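Local coordinates for uncharacterized protein (Corynebacterium diphtheriae, PDB 3LMM), which is of unknown function but is probably a transcriptional regulator, with a Schlafen AlbA_2 domain and C-terminal helix-turn-helix families suggesting action on DNA, at residues Val19-Val31 with Ala83-Ile95. Sequence-based numbering, arbitrary orientation.
Sequences VESILASAADGRV and ALIVGIEDKTGRI
R30 and R94 form a single antiparallel beta bridge, a non-hydrogen-bonded pair with CA atoms 3.9 Å apart, flanked by two backbone bonds: I95 N to G29 O at 2.8 Å and V31 N to G93 O at 2.8 Å. The bridge ties the chain beyond helix 10-24, where a type I' turn from A27 to R30 reverses it, to the loop following strand 82-86 of the Schlafen AlbA_2 family region. Nearer the start of both segments, helix 19-24 packs on strand 83-86 at 35°. I85 points CD1 at the helix, 3.7 Å from V19 CG1, with I22 CG2 and L23 CD2 farther round the same methyl. V19 holds CG1 anti to its backbone N (chi1 -176°), which turns CG2 to A83 CB. V31 spreads its two methyls over I95 and I88: CG1 meets I95 CD1 at 3.6 Å, the two side chains crossing nearly at right angles, while CG2 reaches I88 CG2. F42 of strand 41-43, a cobalt-site residue, touches V31, I22 and I88, and D90 completes that site with D41. In the same loop T92 forms an ST turn, OG1 accepting from R94 N at 3.1 Å.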
loop_
_atom_site.group_PDB
_atom_site.type_symbol
_atom_site.label_atom_id
_atom_site.label_comp_id
_atom_site.label_asym_id
_atom_site.label_seq_id
_atom_site.Cartn_x
_atom_site.Cartn_y
_atom_site.Cartn_z
ATOM N N VAL A 19 -19.333 -21.656 -10.442
ATOM C CA VAL A 19 -20.263 -20.547 -10.617
ATOM C C VAL A 19 -21.260 -20.842 -11.733
ATOM O O VAL A 19 -22.464 -20.659 -11.562
ATOM C CB VAL A 19 -19.511 -19.245 -10.933
ATOM C CG1 VAL A 19 -20.478 -18.083 -11.020
ATOM C CG2 VAL A 19 -18.492 -18.991 -9.854
ATOM N N GLU A 20 -20.778 -21.313 -12.875
ATOM C CA GLU A 20 -21.690 -21.625 -13.973
ATOM C C GLU A 20 -22.757 -22.585 -13.473
ATOM O O GLU A 20 -23.940 -22.393 -13.744
ATOM C CB GLU A 20 -20.917 -22.250 -15.128
ATOM C CG GLU A 20 -19.862 -21.312 -15.681
ATOM C CD GLU A 20 -20.445 -20.204 -16.538
ATOM O OE1 GLU A 20 -21.495 -19.622 -16.168
ATOM O OE2 GLU A 20 -19.828 -19.903 -17.586
ATOM N N SER A 21 -22.323 -23.604 -12.736
ATOM C CA SER A 21 -23.225 -24.603 -12.171
ATOM C C SER A 21 -24.314 -23.956 -11.305
ATOM O O SER A 21 -25.509 -24.080 -11.590
ATOM C CB SER A 21 -22.423 -25.605 -11.338
ATOM O OG SER A 21 -23.248 -26.287 -10.408
ATOM N N ILE A 22 -23.895 -23.275 -10.243
ATOM C CA ILE A 22 -24.835 -22.608 -9.358
ATOM C C ILE A 22 -25.847 -21.838 -10.193
ATOM O O ILE A 22 -27.051 -21.915 -9.950
ATOM C CB ILE A 22 -24.131 -21.584 -8.430
ATOM C CG1 ILE A 22 -23.212 -22.296 -7.434
ATOM C CG2 ILE A 22 -25.179 -20.751 -7.701
ATOM C CD1 ILE A 22 -23.953 -23.127 -6.421
ATOM N N LEU A 23 -25.361 -21.093 -11.179
ATOM C CA LEU A 23 -26.253 -20.295 -12.013
ATOM C C LEU A 23 -27.195 -21.103 -12.895
ATOM O O LEU A 23 -28.276 -20.643 -13.231
ATOM C CB LEU A 23 -25.437 -19.334 -12.880
ATOM C CG LEU A 23 -24.603 -18.274 -12.154
ATOM C CD1 LEU A 23 -23.986 -17.362 -13.190
ATOM C CD2 LEU A 23 -25.453 -17.459 -11.202
ATOM N N ALA A 24 -26.787 -22.308 -13.267
ATOM C CA ALA A 24 -27.614 -23.149 -14.128
ATOM C C ALA A 24 -28.842 -23.714 -13.405
ATOM O O ALA A 24 -29.820 -24.106 -14.048
ATOM C CB ALA A 24 -26.769 -24.287 -14.707
ATOM N N SER A 25 -28.791 -23.754 -12.074
ATOM C CA SER A 25 -29.897 -24.275 -11.268
ATOM C C SER A 25 -31.003 -23.237 -11.120
ATOM O O SER A 25 -32.045 -23.493 -10.509
ATOM C CB SER A 25 -29.394 -24.674 -9.875
ATOM O OG SER A 25 -29.038 -23.530 -9.106
ATOM N N ALA A 26 -30.748 -22.061 -11.684
ATOM C CA ALA A 26 -31.676 -20.938 -11.636
ATOM C C ALA A 26 -33.108 -21.343 -11.957
ATOM O O ALA A 26 -33.383 -21.881 -13.025
ATOM C CB ALA A 26 -31.219 -19.863 -12.598
ATOM N N ALA A 27 -34.017 -21.064 -11.028
ATOM C CA ALA A 27 -35.418 -21.398 -11.195
ATOM C C ALA A 27 -36.186 -20.986 -9.957
ATOM O O ALA A 27 -35.731 -21.217 -8.836
ATOM C CB ALA A 27 -35.569 -22.882 -11.417
ATOM N N ASP A 28 -37.348 -20.372 -10.165
ATOM C CA ASP A 28 -38.200 -19.932 -9.062
ATOM C C ASP A 28 -37.616 -18.728 -8.327
ATOM O O ASP A 28 -37.816 -18.574 -7.124
ATOM C CB ASP A 28 -38.415 -21.086 -8.069
ATOM C CG ASP A 28 -39.085 -22.298 -8.705
ATOM O OD1 ASP A 28 -40.329 -22.279 -8.857
ATOM O OD2 ASP A 28 -38.376 -23.278 -9.049
ATOM N N GLY A 29 -36.894 -17.878 -9.048
ATOM C CA GLY A 29 -36.314 -16.705 -8.422
ATOM C C GLY A 29 -35.076 -16.947 -7.568
ATOM O O GLY A 29 -34.452 -15.999 -7.086
ATOM N N ARG A 30 -34.702 -18.206 -7.369
ATOM C CA ARG A 30 -33.521 -18.492 -6.556
ATOM C C ARG A 30 -32.600 -19.524 -7.198
ATOM O O ARG A 30 -32.948 -20.151 -8.196
ATOM C CB ARG A 30 -33.930 -19.002 -5.175
ATOM C CG ARG A 30 -34.538 -20.385 -5.196
ATOM C CD ARG A 30 -34.464 -21.030 -3.831
ATOM N NE ARG A 30 -34.953 -22.407 -3.866
ATOM C CZ ARG A 30 -34.955 -23.224 -2.817
ATOM N NH1 ARG A 30 -34.490 -22.799 -1.644
ATOM N NH2 ARG A 30 -35.425 -24.461 -2.940
ATOM N N VAL A 31 -31.420 -19.689 -6.612
ATOM C CA VAL A 31 -30.454 -20.649 -7.108
ATOM C C VAL A 31 -30.102 -21.565 -5.955
ATOM O O VAL A 31 -30.343 -21.226 -4.790
ATOM C CB VAL A 31 -29.192 -19.960 -7.619
ATOM C CG1 VAL A 31 -29.520 -19.133 -8.846
ATOM C CG2 VAL A 31 -28.620 -19.094 -6.536
ATOM N N ALA A 83 -14.673 -17.959 -4.972
ATOM C CA ALA A 83 -15.494 -17.098 -5.813
ATOM C C ALA A 83 -16.708 -16.551 -5.079
ATOM O O ALA A 83 -17.258 -17.188 -4.187
ATOM C CB ALA A 83 -15.933 -17.851 -7.059
ATOM N N LEU A 84 -17.103 -15.352 -5.480
ATOM C CA LEU A 84 -18.237 -14.651 -4.916
ATOM C C LEU A 84 -19.245 -14.315 -5.985
ATOM O O LEU A 84 -18.870 -13.941 -7.094
ATOM C CB LEU A 84 -17.795 -13.330 -4.318
ATOM C CG LEU A 84 -17.280 -13.408 -2.917
ATOM C CD1 LEU A 84 -16.048 -14.317 -2.849
ATOM C CD2 LEU A 84 -16.965 -11.998 -2.474
ATOM N N ILE A 85 -20.523 -14.441 -5.659
ATOM C CA ILE A 85 -21.530 -14.042 -6.611
ATOM C C ILE A 85 -22.298 -12.918 -5.934
ATOM O O ILE A 85 -23.071 -13.166 -5.008
ATOM C CB ILE A 85 -22.498 -15.170 -6.969
ATOM C CG1 ILE A 85 -21.723 -16.405 -7.410
ATOM C CG2 ILE A 85 -23.391 -14.712 -8.116
ATOM C CD1 ILE A 85 -22.596 -17.503 -8.012
ATOM N N VAL A 86 -22.043 -11.681 -6.359
ATOM C CA VAL A 86 -22.735 -10.537 -5.792
ATOM C C VAL A 86 -24.070 -10.427 -6.482
ATOM O O VAL A 86 -24.135 -10.448 -7.704
ATOM C CB VAL A 86 -21.985 -9.238 -6.027
ATOM C CG1 VAL A 86 -22.933 -8.074 -5.820
ATOM C CG2 VAL A 86 -20.809 -9.128 -5.064
ATOM N N GLY A 87 -25.133 -10.311 -5.699
ATOM C CA GLY A 87 -26.455 -10.215 -6.283
ATOM C C GLY A 87 -27.313 -11.421 -5.946
ATOM O O GLY A 87 -28.383 -11.600 -6.514
ATOM N N ILE A 88 -26.833 -12.262 -5.035
ATOM C CA ILE A 88 -27.591 -13.429 -4.606
ATOM C C ILE A 88 -27.707 -13.408 -3.091
ATOM O O ILE A 88 -26.696 -13.406 -2.383
ATOM C CB ILE A 88 -26.922 -14.777 -5.040
ATOM C CG1 ILE A 88 -27.274 -15.127 -6.493
ATOM C CG2 ILE A 88 -27.432 -15.922 -4.180
ATOM C CD1 ILE A 88 -26.727 -14.165 -7.519
ATOM N N GLU A 89 -28.940 -13.388 -2.595
ATOM C CA GLU A 89 -29.185 -13.368 -1.153
ATOM C C GLU A 89 -28.527 -14.563 -0.495
ATOM O O GLU A 89 -28.631 -15.691 -0.976
ATOM C CB GLU A 89 -30.689 -13.389 -0.864
ATOM C CG GLU A 89 -31.058 -13.290 0.622
ATOM C CD GLU A 89 -32.562 -13.269 0.857
ATOM O OE1 GLU A 89 -32.988 -13.157 2.028
ATOM O OE2 GLU A 89 -33.324 -13.378 -0.126
ATOM N N ASP A 90 -27.862 -14.311 0.619
ATOM C CA ASP A 90 -27.177 -15.360 1.355
ATOM C C ASP A 90 -28.082 -16.466 1.903
ATOM O O ASP A 90 -29.211 -16.223 2.309
ATOM C CB ASP A 90 -26.411 -14.743 2.514
ATOM C CG ASP A 90 -25.590 -15.754 3.254
ATOM O OD1 ASP A 90 -24.727 -16.388 2.601
ATOM O OD2 ASP A 90 -25.809 -15.918 4.480
ATOM N N LYS A 91 -27.555 -17.687 1.934
ATOM C CA LYS A 91 -28.270 -18.873 2.442
ATOM C C LYS A 91 -29.518 -19.294 1.650
ATOM O O LYS A 91 -29.697 -20.477 1.345
ATOM C CB LYS A 91 -28.647 -18.681 3.922
ATOM C CG LYS A 91 -27.444 -18.437 4.828
ATOM C CD LYS A 91 -27.810 -18.458 6.302
ATOM C CE LYS A 91 -26.683 -17.901 7.177
ATOM N NZ LYS A 91 -25.362 -18.577 7.012
ATOM N N THR A 92 -30.380 -18.340 1.323
ATOM C CA THR A 92 -31.572 -18.677 0.577
ATOM C C THR A 92 -31.202 -18.928 -0.881
ATOM O O THR A 92 -31.540 -19.964 -1.460
ATOM C CB THR A 92 -32.586 -17.544 0.636
ATOM O OG1 THR A 92 -32.103 -16.413 -0.105
ATOM C CG2 THR A 92 -32.820 -17.131 2.065
ATOM N N GLY A 93 -30.489 -17.975 -1.467
ATOM C CA GLY A 93 -30.101 -18.105 -2.855
ATOM C C GLY A 93 -31.007 -17.293 -3.765
ATOM O O GLY A 93 -30.926 -17.417 -4.981
ATOM N N ARG A 94 -31.861 -16.456 -3.190
ATOM C CA ARG A 94 -32.760 -15.639 -3.992
ATOM C C ARG A 94 -32.001 -14.619 -4.819
ATOM O O ARG A 94 -31.114 -13.939 -4.304
ATOM C CB ARG A 94 -33.749 -14.924 -3.084
ATOM C CG ARG A 94 -34.761 -15.845 -2.472
ATOM C CD ARG A 94 -35.591 -15.152 -1.425
ATOM N NE ARG A 94 -36.594 -16.064 -0.914
ATOM C CZ ARG A 94 -37.312 -15.855 0.180
ATOM N NH1 ARG A 94 -38.207 -16.764 0.560
ATOM N NH2 ARG A 94 -37.128 -14.754 0.894
ATOM N N ILE A 95 -32.350 -14.511 -6.100
ATOM C CA ILE A 95 -31.686 -13.549 -6.983
ATOM C C ILE A 95 -32.168 -12.115 -6.717
ATOM O O ILE A 95 -33.360 -11.834 -6.806
ATOM C CB ILE A 95 -31.925 -13.878 -8.487
ATOM C CG1 ILE A 95 -31.096 -15.086 -8.905
ATOM C CG2 ILE A 95 -31.522 -12.702 -9.361
ATOM C CD1 ILE A 95 -31.882 -16.375 -8.955
#